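Local coordinates for probable transcriptional regulator WhiB7 (Mycobacterium tuberculosis, PDB 7KUG), which regulates transcription, probably in a redox-responsive way, carries one [4Fe-4S] cluster per subunit and is linked to antibiotic resistance, at residues P25-A30 / L36-T41; T41-C46 / W63-G68; A55-A60 / G74-H79. The protein carries 2 engineered substitutions. One frame throughout, in Å; residues are numbered along the deposited sequence.

Interaction 1: P25-A30 / L36-T41; sequences PDMWFA and LEVAKT. Engineered in segment 25-30: Met-27 (natural residue Leu).
The indole of Trp-28 lies against Ala-39, whose methyl CB sits over one face, 3.8 Å from the centroid of the five-membered ring and 14° off its normal. This is a clean CH-pi contact, offset toward the rim: CB comes within 3.7 Å of Trp-28 CD1. At the ring's edge, in its plane, is Pro-25 O, which also lies at the edge of the Phe-29 ring. The arrangement belongs to the cluster-binding WhiB fold. A short 3-10 turn at 25-28 precedes helix 33-43 and is laid across its side, with the nearest atoms of the indole and the iron-sulfur cluster about 4 Å apart.

The CA-CB bond of Trp-28 points away from the helix. With CG anti to the carbonyl carbon (chi1 -80°), the ring nevertheless folds back over Ala-39. The turn itself is held by Trp-28 N to Pro-25 O and Phe-29 N to Asp-26 O. No hydrogen bond crosses between the two segments, so apolar contact does the joining. The same Ala-39 methyl also packs at 3.4 Å against Met-27 O, and on strand 65-66 Val-65 touches Trp-28, Leu-36 and Ala-39 alike.

Met-27, an engineered selenomethionine where the natural residue is Leu, bends at chi3 and lays its CE 3.9 Å from Val-38 CG1 toward the exposed flank of the helix. Beyond the turn, Phe-29 hardly touches the helix; its ring meets that of Trp-63 with the planes at about 50°, and it also takes an edge-to-face contact from a residue of the partner protein chain.

At the far end of the contact, the CD2 branch of Leu-36 makes the closest approach. CD2 is 4.0 Å from the Ala-30 methyl CB, and the same CD2 lies 3.6 Å from Ala-30 O.

Interaction 2: T41-C46 / W63-G68; sequences TMCVSC and WGVWGG. Engineered in segment 41-46: Met-42 (natural residue Leu). With SF4 (iron/sulfur cluster), chain E.
Cys-43 presses its CB to 3.3 Å from Gly-68 CA, while its SG binds an iron of the cluster, FE4, at 2.3 Å. The sulfur leaves CB beside the backbone N (chi1 -72°), on the side of the glycines, and Val-65 CG1 reaches it at 3.9 Å. Three residues on, Cys-46 SG holds FE1 at 2.3 Å from a different rotamer, anti to its backbone N (chi1 -176°). Gly-67 adds a backbone wall: its CA stands 3.5 Å from the cluster sulfide S2. Cys-20 and Cys-52 line the pocket as well, consistent with their being the other two cysteine ligands, as in relatives.

The two cysteines are the ends of a CxxC element. It runs off helix 33-43 into a type I beta turn, closed by Cys-46 N to Cys-43 O at 2.9 Å. Opposite it is the GVWGG sequence of the WhiB family, residues 64-68, whose two final glycines both have positive phi and carry the chain round close beside Cys-43.

Farther out, the CA-CB bond of Trp-66 points away from 41-46, and its NE1-H goes to Trp-63 O at 2.9 Å, nearly straight at 168°, with the acceptor in the indole plane. Phe-71 meets its ring edge-to-face, and helix 49-59 packs on it through Ala-56 and Arg-59. Val-65 O accepts a hydrogen bond from a polar side chain of the partner protein chain.

Interaction 3: A55-A60 / G74-H79; sequences AALQRA and GSIVSH
A Schellman motif ends helix 49-59, and its C-prime residue, Ala-60, meets the turn that leads into strand 75-76. Ala-60 takes positive phi (58°). The paired bonds of the motif run from Glu-61 N to Ala-56 O and, weakly, from Ala-60 N to Leu-57 O.

Against this bend lies Gly-74, its CA 3.6 Å from Ala-60 C and 4.0 Å from the Ala-60 methyl CB. The backbones come this close because Gly-74, itself at positive phi, brings no side chain to the junction. No direct hydrogen bond links the two segments. A water bridges them instead, donating to Leu-57 O at 2.7 Å and to Gly-74 O at 2.7 Å, and thus ties the last turn of the helix to the residue just before strand 75-76.

Beside the water bridge, Leu-57 sends its CD2 branch across to Ile-76 CD1 at 4.0 Å, the two side chains crossing at about a right angle; that branch also touches Gly-74 O. Ile-76 packs further on Glu-69 and Phe-71 of the neighbouring strand, and a backbone hydrogen bond joins Gly-74 to Glu-61. The arrangement is that of a Schellman-capped helix end docked against the turn and first residues of an outer strand, 75-76, of a small antiparallel sheet.

Interaction 2 is the buried core, its centre about 4 Å from that of the chain, where metal ligation and glycine backbone meet. Interaction 1 is partly buried and held by van der Waals and CH-pi contacts, with no hydrogen bond across, and interaction 3 is a surface contact bridged by a water. Interactions 1 and 2 both use helix 33-43, share Thr-41 and touch directly: Trp-28 O lies 2.8 Å from Val-65 N, within a backbone hydrogen bond. Interactions 2 and 3 reach the same antiparallel sheet at its two outermost strands, 65-66 and 75-76, and touch through strand 65-66 and helix 49-59. Interactions 1 and 3 stand on opposite sides of the chain's centre and do not touch.

Interaction 1: P25-A30 / L36-T41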
ATOM      1  N   PRO A  25       3.186   6.672   8.311  1.00 23.58           N
ATOM      2  CA  PRO A  25       2.234   6.256   7.282  1.00 24.15           C
ATOM      3  C   PRO A  25       1.075   5.396   7.810  1.00 21.35           C
ATOM      4  O   PRO A  25      -0.031   5.484   7.305  1.00 21.09           O
ATOM      5  CB  PRO A  25       3.041   5.413   6.285  1.00 25.91           C
ATOM      6  CG  PRO A  25       4.496   5.530   6.690  1.00 28.66           C
ATOM      7  CD  PRO A  25       4.577   6.375   7.940  1.00 26.56           C
ATOM      8  N   ASP A  26       1.316   4.560   8.815  1.00 20.38           N
ATOM      9  CA  ASP A  26       0.275   3.646   9.334  1.00 21.92           C
ATOM     10  C   ASP A  26      -0.818   4.437  10.054  1.00 21.33           C
ATOM     11  O   ASP A  26      -1.855   3.836  10.341  1.00 24.18           O
ATOM     12  CB  ASP A  26       0.886   2.561  10.214  1.00 23.20           C
ATOM     13  CG  ASP A  26       1.519   1.438   9.414  1.00 29.17           C
ATOM     14  OD1 ASP A  26       1.327   1.393   8.167  1.00 25.10           O
ATOM     15  OD2 ASP A  26       2.211   0.613  10.045  1.00 34.93           O
HETATM   16  N   MSE A  27      -0.625   5.733  10.309  1.00 21.42           N
HETATM   17  CA  MSE A  27      -1.722   6.584  10.844  1.00 23.72           C
HETATM   18  C   MSE A  27      -2.935   6.494   9.910  1.00 21.41           C
HETATM   19  O   MSE A  27      -4.074   6.564  10.415  1.00 22.58           O
HETATM   20  CB  MSE A  27      -1.259   8.032  11.015  1.00 26.54           C
HETATM   21  CG  MSE A  27      -0.384   8.242  12.226  1.00 31.41           C
HETATM   22 SE   MSE A  27       0.168  10.124  12.358  0.70 30.89          SE
HETATM   23  CE  MSE A  27      -1.455  10.986  11.656  1.00 23.96           C
ATOM     24  N   TRP A  28      -2.711   6.326   8.600  1.00 18.38           N
ATOM     25  CA  TRP A  28      -3.811   6.310   7.597  1.00 18.88           C
ATOM     26  C   TRP A  28      -4.435   4.910   7.523  1.00 21.82           C
ATOM     27  O   TRP A  28      -5.414   4.746   6.765  1.00 18.98           O
ATOM     28  CB  TRP A  28      -3.319   6.850   6.242  1.00 18.77           C
ATOM     29  CG  TRP A  28      -3.300   8.345   6.275  1.00 17.52           C
ATOM     30  CD1 TRP A  28      -4.291   9.178   5.855  1.00 17.70           C
ATOM     31  CD2 TRP A  28      -2.302   9.183   6.892  1.00 18.03           C
ATOM     32  NE1 TRP A  28      -3.978  10.478   6.150  1.00 18.02           N
ATOM     33  CE2 TRP A  28      -2.760  10.515   6.772  1.00 18.19           C
ATOM     34  CE3 TRP A  28      -1.066   8.947   7.506  1.00 20.64           C
ATOM     35  CZ2 TRP A  28      -2.032  11.598   7.257  1.00 19.93           C
ATOM     36  CZ3 TRP A  28      -0.344  10.021   7.987  1.00 20.06           C
ATOM     37  CH2 TRP A  28      -0.813  11.329   7.832  1.00 20.63           C
ATOM     38  N   PHE A  29      -3.934   3.967   8.332  1.00 21.08           N
ATOM     39  CA  PHE A  29      -4.409   2.561   8.404  1.00 22.36           C
ATOM     40  C   PHE A  29      -4.513   2.156   9.874  1.00 23.39           C
ATOM     41  O   PHE A  29      -4.130   1.038  10.267  1.00 25.08           O
ATOM     42  CB  PHE A  29      -3.493   1.649   7.588  1.00 21.87           C
ATOM     43  CG  PHE A  29      -3.442   2.019   6.133  1.00 20.08           C
ATOM     44  CD1 PHE A  29      -2.510   2.931   5.667  1.00 19.01           C
ATOM     45  CD2 PHE A  29      -4.310   1.438   5.223  1.00 17.83           C
ATOM     46  CE1 PHE A  29      -2.463   3.271   4.324  1.00 20.52           C
ATOM     47  CE2 PHE A  29      -4.272   1.800   3.882  1.00 20.03           C
ATOM     48  CZ  PHE A  29      -3.345   2.700   3.437  1.00 18.96           C
ATOM     49  N   ALA A  30      -4.987   3.097  10.688  1.00 22.73           N
ATOM     50  CA  ALA A  30      -5.044   2.993  12.162  1.00 23.13           C
ATOM     51  C   ALA A  30      -6.017   1.887  12.582  1.00 29.53           C
ATOM     52  O   ALA A  30      -7.002   1.625  11.853  1.00 29.22           O
ATOM     53  CB  ALA A  30      -5.431   4.320  12.765  1.00 25.53           C
ATOM     54  N   LEU A  36      -8.342   6.652  13.166  1.00 24.57           N
ATOM     55  CA  LEU A  36      -8.825   6.931  11.786  1.00 23.82           C
ATOM     56  C   LEU A  36      -9.346   8.373  11.716  1.00 22.29           C
ATOM     57  O   LEU A  36      -9.142   9.015  10.672  1.00 20.42           O
ATOM     58  CB  LEU A  36      -9.889   5.901  11.385  1.00 28.62           C
ATOM     59  CG  LEU A  36      -9.370   4.475  11.170  1.00 27.28           C
ATOM     60  CD1 LEU A  36     -10.519   3.520  10.888  1.00 32.68           C
ATOM     61  CD2 LEU A  36      -8.349   4.418  10.043  1.00 26.49           C
ATOM     62  N   GLU A  37      -9.935   8.885  12.799  1.00 21.83           N
ATOM     63  CA  GLU A  37     -10.473  10.269  12.872  0.51 24.10           C
ATOM     64  C   GLU A  37      -9.321  11.271  12.744  1.00 22.67           C
ATOM     65  O   GLU A  37      -9.487  12.280  12.048  1.00 21.50           O
ATOM     66  CB  GLU A  37     -11.218  10.491  14.187  0.51 25.60           C
ATOM     67  CG  GLU A  37     -12.269  11.579  14.100  0.51 27.42           C
ATOM     68  CD  GLU A  37     -12.825  12.029  15.442  0.51 30.97           C
ATOM     69  OE1 GLU A  37     -13.762  12.852  15.444  0.51 35.23           O
ATOM     70  OE2 GLU A  37     -12.315  11.567  16.480  0.51 36.24           O
ATOM     71  N   VAL A  38      -8.199  10.990  13.400  1.00 22.45           N
ATOM     72  CA  VAL A  38      -6.969  11.824  13.272  1.00 23.03           C
ATOM     73  C   VAL A  38      -6.556  11.876  11.791  1.00 20.24           C
ATOM     74  O   VAL A  38      -6.366  12.983  11.259  1.00 20.55           O
ATOM     75  CB  VAL A  38      -5.836  11.316  14.184  1.00 22.48           C
ATOM     76  CG1 VAL A  38      -4.511  11.967  13.850  1.00 23.22           C
ATOM     77  CG2 VAL A  38      -6.164  11.524  15.653  1.00 26.55           C
ATOM     78  N   ALA A  39      -6.441  10.730  11.118  1.00 21.19           N
ATOM     79  CA  ALA A  39      -6.005  10.673   9.705  1.00 20.05           C
ATOM     80  C   ALA A  39      -6.993  11.458   8.835  1.00 17.34           C
ATOM     81  O   ALA A  39      -6.547  12.232   7.966  1.00 19.24           O
ATOM     82  CB  ALA A  39      -5.872   9.239   9.246  1.00 22.27           C
ATOM     83  N   LYS A  40      -8.295  11.266   9.049  1.00 19.04           N
ATOM     84  CA  LYS A  40      -9.336  12.008   8.294  1.00 19.71           C
ATOM     85  C   LYS A  40      -9.095  13.515   8.448  1.00 19.64           C
ATOM     86  O   LYS A  40      -9.280  14.259   7.462  1.00 18.50           O
ATOM     87  CB  LYS A  40     -10.734  11.656   8.788  1.00 21.99           C
ATOM     88  CG  LYS A  40     -11.276  10.329   8.287  1.00 23.77           C
ATOM     89  CD  LYS A  40     -12.676  10.078   8.758  1.00 26.34           C
ATOM     90  CE  LYS A  40     -13.682  11.009   8.129  1.00 25.98           C
ATOM     91  NZ  LYS A  40     -15.062  10.556   8.418  1.00 31.18           N
ATOM     92  N   THR A  41      -8.705  13.965   9.637  1.00 18.99           N
ATOM     93  CA  THR A  41      -8.548  15.409   9.915  1.00 19.09           C
ATOM     94  C   THR A  41      -7.296  15.914   9.196  1.00 20.12           C
ATOM     95  O   THR A  41      -7.321  17.029   8.628  1.00 19.02           O
ATOM     96  CB  THR A  41      -8.514  15.680  11.423  1.00 20.79           C
ATOM     97  OG1 THR A  41      -9.751  15.212  11.954  1.00 22.55           O
ATOM     98  CG2 THR A  41      -8.338  17.144  11.760  1.00 21.01           C
TER

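Interaction 2: T41-C46 / W63-G68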
ATOM      1  N   THR A  41      -8.705  13.965   9.637  1.00 18.99           N
ATOM      2  CA  THR A  41      -8.548  15.409   9.915  1.00 19.09           C
ATOM      3  C   THR A  41      -7.296  15.914   9.196  1.00 20.12           C
ATOM      4  O   THR A  41      -7.321  17.029   8.628  1.00 19.02           O
ATOM      5  CB  THR A  41      -8.514  15.680  11.423  1.00 20.79           C
ATOM      6  OG1 THR A  41      -9.751  15.212  11.954  1.00 22.55           O
ATOM      7  CG2 THR A  41      -8.338  17.144  11.760  1.00 21.01           C
HETATM    8  N   MSE A  42      -6.234  15.115   9.185  1.00 20.85           N
HETATM    9  CA  MSE A  42      -4.982  15.482   8.480  1.00 18.84           C
HETATM   10  C   MSE A  42      -5.295  15.788   7.014  1.00 18.27           C
HETATM   11  O   MSE A  42      -4.725  16.739   6.487  1.00 19.23           O
HETATM   12  CB  MSE A  42      -3.954  14.352   8.551  1.00 20.05           C
HETATM   13  CG  MSE A  42      -3.493  14.043   9.942  1.00 18.14           C
HETATM   14 SE   MSE A  42      -2.273  15.368  10.653  0.90 18.86          SE
HETATM   15  CE  MSE A  42      -0.592  14.764   9.827  1.00 22.65           C
ATOM     16  N   CYS A  43      -6.132  14.966   6.365  1.00 19.53           N
ATOM     17  CA  CYS A  43      -6.397  15.060   4.911  1.00 17.44           C
ATOM     18  C   CYS A  43      -7.116  16.370   4.565  1.00 17.61           C
ATOM     19  O   CYS A  43      -7.083  16.769   3.408  1.00 18.00           O
ATOM     20  CB  CYS A  43      -7.259  13.900   4.425  1.00 17.66           C
ATOM     21  SG  CYS A  43      -6.425  12.293   4.367  1.00 18.89           S
ATOM     22  N   VAL A  44      -7.779  17.023   5.514  1.00 18.99           N
ATOM     23  CA  VAL A  44      -8.756  18.099   5.162  1.00 19.83           C
ATOM     24  C   VAL A  44      -8.073  19.200   4.342  1.00 20.47           C
ATOM     25  O   VAL A  44      -8.722  19.707   3.415  1.00 23.23           O
ATOM     26  CB  VAL A  44      -9.446  18.659   6.417  1.00 20.21           C
ATOM     27  CG1 VAL A  44     -10.260  19.907   6.111  1.00 21.16           C
ATOM     28  CG2 VAL A  44     -10.321  17.602   7.068  1.00 21.48           C
ATOM     29  N   SER A  45      -6.834  19.572   4.669  1.00 19.35           N
ATOM     30  CA  SER A  45      -6.096  20.694   4.030  1.00 21.64           C
ATOM     31  C   SER A  45      -5.295  20.214   2.816  1.00 23.52           C
ATOM     32  O   SER A  45      -4.596  21.042   2.205  1.00 23.66           O
ATOM     33  CB  SER A  45      -5.181  21.374   5.004  1.00 22.29           C
ATOM     34  OG  SER A  45      -4.055  20.562   5.297  1.00 26.50           O
ATOM     35  N   CYS A  46      -5.340  18.922   2.495  1.00 21.18           N
ATOM     36  CA  CYS A  46      -4.552  18.366   1.367  1.00 20.63           C
ATOM     37  C   CYS A  46      -4.926  19.045   0.054  1.00 21.86           C
ATOM     38  O   CYS A  46      -6.092  19.124  -0.312  1.00 20.53           O
ATOM     39  CB  CYS A  46      -4.756  16.868   1.225  1.00 19.92           C
ATOM     40  SG  CYS A  46      -3.697  16.216  -0.081  1.00 20.01           S
ATOM     41  N   TRP A  63      -9.314  -0.609   2.399  1.00 20.07           N
ATOM     42  CA  TRP A  63      -9.226  -0.027   3.758  1.00 19.23           C
ATOM     43  C   TRP A  63      -8.370   1.228   3.710  1.00 17.07           C
ATOM     44  O   TRP A  63      -7.849   1.544   2.639  1.00 18.94           O
ATOM     45  CB  TRP A  63      -8.731  -1.044   4.800  1.00 19.10           C
ATOM     46  CG  TRP A  63      -7.254  -1.320   4.836  1.00 18.65           C
ATOM     47  CD1 TRP A  63      -6.381  -1.344   3.791  1.00 19.55           C
ATOM     48  CD2 TRP A  63      -6.490  -1.681   6.000  1.00 20.29           C
ATOM     49  NE1 TRP A  63      -5.124  -1.667   4.226  1.00 21.66           N
ATOM     50  CE2 TRP A  63      -5.160  -1.880   5.577  1.00 20.56           C
ATOM     51  CE3 TRP A  63      -6.793  -1.835   7.360  1.00 23.54           C
ATOM     52  CZ2 TRP A  63      -4.142  -2.240   6.461  1.00 21.40           C
ATOM     53  CZ3 TRP A  63      -5.783  -2.178   8.235  1.00 25.27           C
ATOM     54  CH2 TRP A  63      -4.478  -2.377   7.788  1.00 23.43           C
ATOM     55  N   GLY A  64      -8.288   1.903   4.853  1.00 18.37           N
ATOM     56  CA  GLY A  64      -7.416   3.064   5.058  1.00 17.01           C
ATOM     57  C   GLY A  64      -8.173   4.360   4.824  1.00 19.05           C
ATOM     58  O   GLY A  64      -9.350   4.340   4.353  1.00 20.19           O
ATOM     59  N   VAL A  65      -7.513   5.465   5.138  1.00 17.73           N
ATOM     60  CA  VAL A  65      -8.076   6.825   4.933  1.00 17.34           C
ATOM     61  C   VAL A  65      -7.479   7.387   3.650  1.00 16.89           C
ATOM     62  O   VAL A  65      -6.252   7.463   3.509  1.00 16.33           O
ATOM     63  CB  VAL A  65      -7.855   7.726   6.157  1.00 16.74           C
ATOM     64  CG1 VAL A  65      -8.208   9.179   5.854  1.00 17.41           C
ATOM     65  CG2 VAL A  65      -8.656   7.202   7.341  1.00 17.64           C
ATOM     66  N   TRP A  66      -8.350   7.778   2.739  1.00 16.93           N
ATOM     67  CA  TRP A  66      -7.979   8.344   1.433  1.00 15.38           C
ATOM     68  C   TRP A  66      -8.896   9.548   1.230  1.00 18.10           C
ATOM     69  O   TRP A  66     -10.098   9.377   1.456  1.00 18.97           O
ATOM     70  CB  TRP A  66      -8.171   7.329   0.298  1.00 18.27           C
ATOM     71  CG  TRP A  66      -7.531   5.998   0.497  1.00 17.82           C
ATOM     72  CD1 TRP A  66      -7.978   5.002   1.314  1.00 18.88           C
ATOM     73  CD2 TRP A  66      -6.352   5.494  -0.156  1.00 19.26           C
ATOM     74  NE1 TRP A  66      -7.152   3.919   1.222  1.00 19.35           N
ATOM     75  CE2 TRP A  66      -6.153   4.186   0.330  1.00 18.93           C
ATOM     76  CE3 TRP A  66      -5.463   6.008  -1.102  1.00 19.55           C
ATOM     77  CZ2 TRP A  66      -5.083   3.393  -0.096  1.00 18.69           C
ATOM     78  CZ3 TRP A  66      -4.417   5.222  -1.534  1.00 21.63           C
ATOM     79  CH2 TRP A  66      -4.230   3.937  -1.026  1.00 19.40           C
ATOM     80  N   GLY A  67      -8.351  10.690   0.805  1.00 19.32           N
ATOM     81  CA  GLY A  67      -9.158  11.887   0.523  1.00 18.90           C
ATOM     82  C   GLY A  67     -10.018  12.263   1.719  1.00 18.60           C
ATOM     83  O   GLY A  67     -11.130  12.774   1.510  1.00 21.31           O
ATOM     84  N   GLY A  68      -9.540  11.959   2.935  1.00 18.45           N
ATOM     85  CA  GLY A  68     -10.193  12.322   4.206  1.00 18.55           C
ATOM     86  C   GLY A  68     -11.420  11.485   4.487  1.00 18.77           C
ATOM     87  O   GLY A  68     -12.234  11.900   5.321  1.00 21.49           O
TER
HETATM   88 FE1  SF4 E 101      -3.880  14.023   0.621  1.00 20.61          FE
HETATM   89 FE2  SF4 E 101      -2.550  11.865   1.573  1.00 19.60          FE
HETATM   90 FE3  SF4 E 101      -4.746  11.559  -0.050  1.00 19.45          FE
HETATM   91 FE4  SF4 E 101      -5.040  12.465   2.535  1.00 18.34          FE
HETATM   92  S1  SF4 E 101      -4.230  10.524   1.806  1.00 18.76           S
HETATM   93  S2  SF4 E 101      -5.951  13.254   0.714  1.00 17.56           S
HETATM   94  S3  SF4 E 101      -3.236  13.667   2.720  1.00 17.34           S
HETATM   95  S4  SF4 E 101      -2.844  12.459  -0.518  1.00 20.51           S

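Interaction 3: A55-A60 / G74-H79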
ATOM      1  N   ALA A  55      -9.677   8.804  -6.910  1.00 23.63           N
ATOM      2  CA  ALA A  55      -8.765   7.738  -7.386  1.00 23.67           C
ATOM      3  C   ALA A  55      -8.926   6.510  -6.492  1.00 23.32           C
ATOM      4  O   ALA A  55      -8.961   5.383  -7.014  1.00 23.70           O
ATOM      5  CB  ALA A  55      -7.339   8.225  -7.411  1.00 24.56           C
ATOM      6  N   ALA A  56      -9.076   6.701  -5.177  1.00 21.79           N
ATOM      7  CA  ALA A  56      -9.222   5.568  -4.236  1.00 20.82           C
ATOM      8  C   ALA A  56     -10.561   4.861  -4.490  1.00 22.85           C
ATOM      9  O   ALA A  56     -10.627   3.630  -4.390  1.00 21.47           O
ATOM     10  CB  ALA A  56      -9.086   6.048  -2.814  1.00 20.58           C
ATOM     11  N   LEU A  57     -11.599   5.622  -4.838  1.00 20.68           N
ATOM     12  CA  LEU A  57     -12.923   5.043  -5.190  1.00 21.67           C
ATOM     13  C   LEU A  57     -12.790   4.233  -6.483  1.00 21.26           C
ATOM     14  O   LEU A  57     -13.383   3.155  -6.558  1.00 23.69           O
ATOM     15  CB  LEU A  57     -13.951   6.172  -5.329  1.00 22.72           C
ATOM     16  CG  LEU A  57     -14.477   6.736  -4.013  1.00 23.66           C
ATOM     17  CD1 LEU A  57     -15.252   8.025  -4.248  1.00 25.18           C
ATOM     18  CD2 LEU A  57     -15.335   5.709  -3.303  1.00 24.86           C
ATOM     19  N   GLN A  58     -12.068   4.765  -7.470  1.00 21.93           N
ATOM     20  CA  GLN A  58     -11.879   4.118  -8.797  1.00 24.60           C
ATOM     21  C   GLN A  58     -11.149   2.791  -8.577  1.00 28.86           C
ATOM     22  O   GLN A  58     -11.549   1.776  -9.167  1.00 28.23           O
ATOM     23  CB  GLN A  58     -11.125   5.054  -9.743  1.00 31.98           C
ATOM     24  CG  GLN A  58     -11.336   4.735 -11.215  1.00 43.26           C
ATOM     25  CD  GLN A  58     -10.201   3.942 -11.816  1.00 59.05           C
ATOM     26  OE1 GLN A  58      -9.030   4.162 -11.507  1.00 73.18           O
ATOM     27  NE2 GLN A  58     -10.539   3.013 -12.700  1.00 60.83           N
ATOM     28  N   ARG A  59     -10.142   2.785  -7.708  1.00 26.25           N
ATOM     29  CA  ARG A  59      -9.327   1.572  -7.430  1.00 24.94           C
ATOM     30  C   ARG A  59     -10.060   0.645  -6.454  1.00 25.46           C
ATOM     31  O   ARG A  59      -9.601  -0.499  -6.281  1.00 28.49           O
ATOM     32  CB  ARG A  59      -7.953   1.960  -6.887  1.00 26.06           C
ATOM     33  CG  ARG A  59      -7.055   2.649  -7.900  1.00 26.67           C
ATOM     34  CD  ARG A  59      -5.633   2.758  -7.397  1.00 26.12           C
ATOM     35  NE  ARG A  59      -5.582   3.305  -6.052  1.00 26.22           N
ATOM     36  CZ  ARG A  59      -5.523   4.600  -5.759  1.00 25.33           C
ATOM     37  NH1 ARG A  59      -5.488   5.505  -6.726  1.00 25.79           N
ATOM     38  NH2 ARG A  59      -5.490   4.980  -4.491  1.00 24.16           N
ATOM     39  N   ALA A  60     -11.124   1.118  -5.801  1.00 23.34           N
ATOM     40  CA  ALA A  60     -11.876   0.360  -4.777  1.00 23.30           C
ATOM     41  C   ALA A  60     -10.926  -0.060  -3.644  1.00 26.74           C
ATOM     42  O   ALA A  60     -10.848  -1.247  -3.319  1.00 22.97           O
ATOM     43  CB  ALA A  60     -12.568  -0.830  -5.424  1.00 26.25           C
ATOM     44  N   GLY A  74     -13.782  -0.702  -0.823  1.00 23.10           N
ATOM     45  CA  GLY A  74     -14.026   0.286  -1.891  1.00 24.25           C
ATOM     46  C   GLY A  74     -15.217   1.187  -1.604  1.00 26.13           C
ATOM     47  O   GLY A  74     -15.490   2.051  -2.455  1.00 27.08           O
ATOM     48  N   SER A  75     -15.898   1.008  -0.466  1.00 24.15           N
ATOM     49  CA  SER A  75     -17.003   1.896  -0.021  0.54 25.46           C
ATOM     50  C   SER A  75     -16.488   2.897   1.019  1.00 25.59           C
ATOM     51  O   SER A  75     -15.485   2.595   1.679  1.00 24.72           O
ATOM     52  CB  SER A  75     -18.166   1.104   0.524  0.54 26.99           C
ATOM     53  OG  SER A  75     -18.747   0.294  -0.489  0.54 29.78           O
ATOM     54  N   ILE A  76     -17.186   4.024   1.156  1.00 26.22           N
ATOM     55  CA  ILE A  76     -16.963   5.042   2.226  1.00 25.86           C
ATOM     56  C   ILE A  76     -17.747   4.620   3.467  1.00 29.58           C
ATOM     57  O   ILE A  76     -18.955   4.315   3.338  1.00 34.90           O
ATOM     58  CB  ILE A  76     -17.389   6.442   1.742  1.00 27.01           C
ATOM     59  CG1 ILE A  76     -16.663   6.829   0.459  1.00 27.74           C
ATOM     60  CG2 ILE A  76     -17.196   7.481   2.837  1.00 27.92           C
ATOM     61  CD1 ILE A  76     -15.172   6.735   0.560  1.00 25.52           C
ATOM     62  N   VAL A  77     -17.085   4.587   4.620  1.00 26.44           N
ATOM     63  CA  VAL A  77     -17.736   4.405   5.948  1.00 27.40           C
ATOM     64  C   VAL A  77     -18.215   5.785   6.396  1.00 36.88           C
ATOM     65  O   VAL A  77     -17.361   6.583   6.827  1.00 34.23           O
ATOM     66  CB  VAL A  77     -16.766   3.770   6.962  1.00 29.26           C
ATOM     67  CG1 VAL A  77     -17.378   3.656   8.347  1.00 31.42           C
ATOM     68  CG2 VAL A  77     -16.254   2.420   6.486  1.00 28.52           C
ATOM     69  N   SER A  78     -19.517   6.058   6.254  1.00 36.47           N
ATOM     70  CA  SER A  78     -20.106   7.423   6.325  1.00 40.87           C
ATOM     71  C   SER A  78     -20.803   7.645   7.674  1.00 46.50           C
ATOM     72  O   SER A  78     -21.324   8.758   7.886  1.00 58.44           O
ATOM     73  CB  SER A  78     -21.060   7.660   5.181  1.00 43.77           C
ATOM     74  OG  SER A  78     -22.309   7.026   5.427  1.00 46.38           O
ATOM     75  N   HIS A  79     -20.815   6.632   8.546  1.00 45.75           N
ATOM     76  CA  HIS A  79     -21.612   6.608   9.804  1.00 48.76           C
ATOM     77  C   HIS A  79     -20.922   5.723  10.850  1.00 48.57           C
ATOM     78  O   HIS A  79     -20.628   4.554  10.593  1.00 59.29           O
ATOM     79  CB  HIS A  79     -23.050   6.153   9.513  1.00 43.61           C
ATOM     80  CG  HIS A  79     -23.936   6.196  10.711  1.00 48.31           C
ATOM     81  ND1 HIS A  79     -24.053   7.325  11.499  1.00 43.13           N
ATOM     82  CD2 HIS A  79     -24.727   5.256  11.272  1.00 44.90           C
ATOM     83  CE1 HIS A  79     -24.889   7.083  12.489  1.00 46.03           C
ATOM     84  NE2 HIS A  79     -25.317   5.820  12.372  1.00 51.12           N
TER
HETATM   85  O   HOH W   1     -15.166   1.841  -5.100  1.00 29.42           O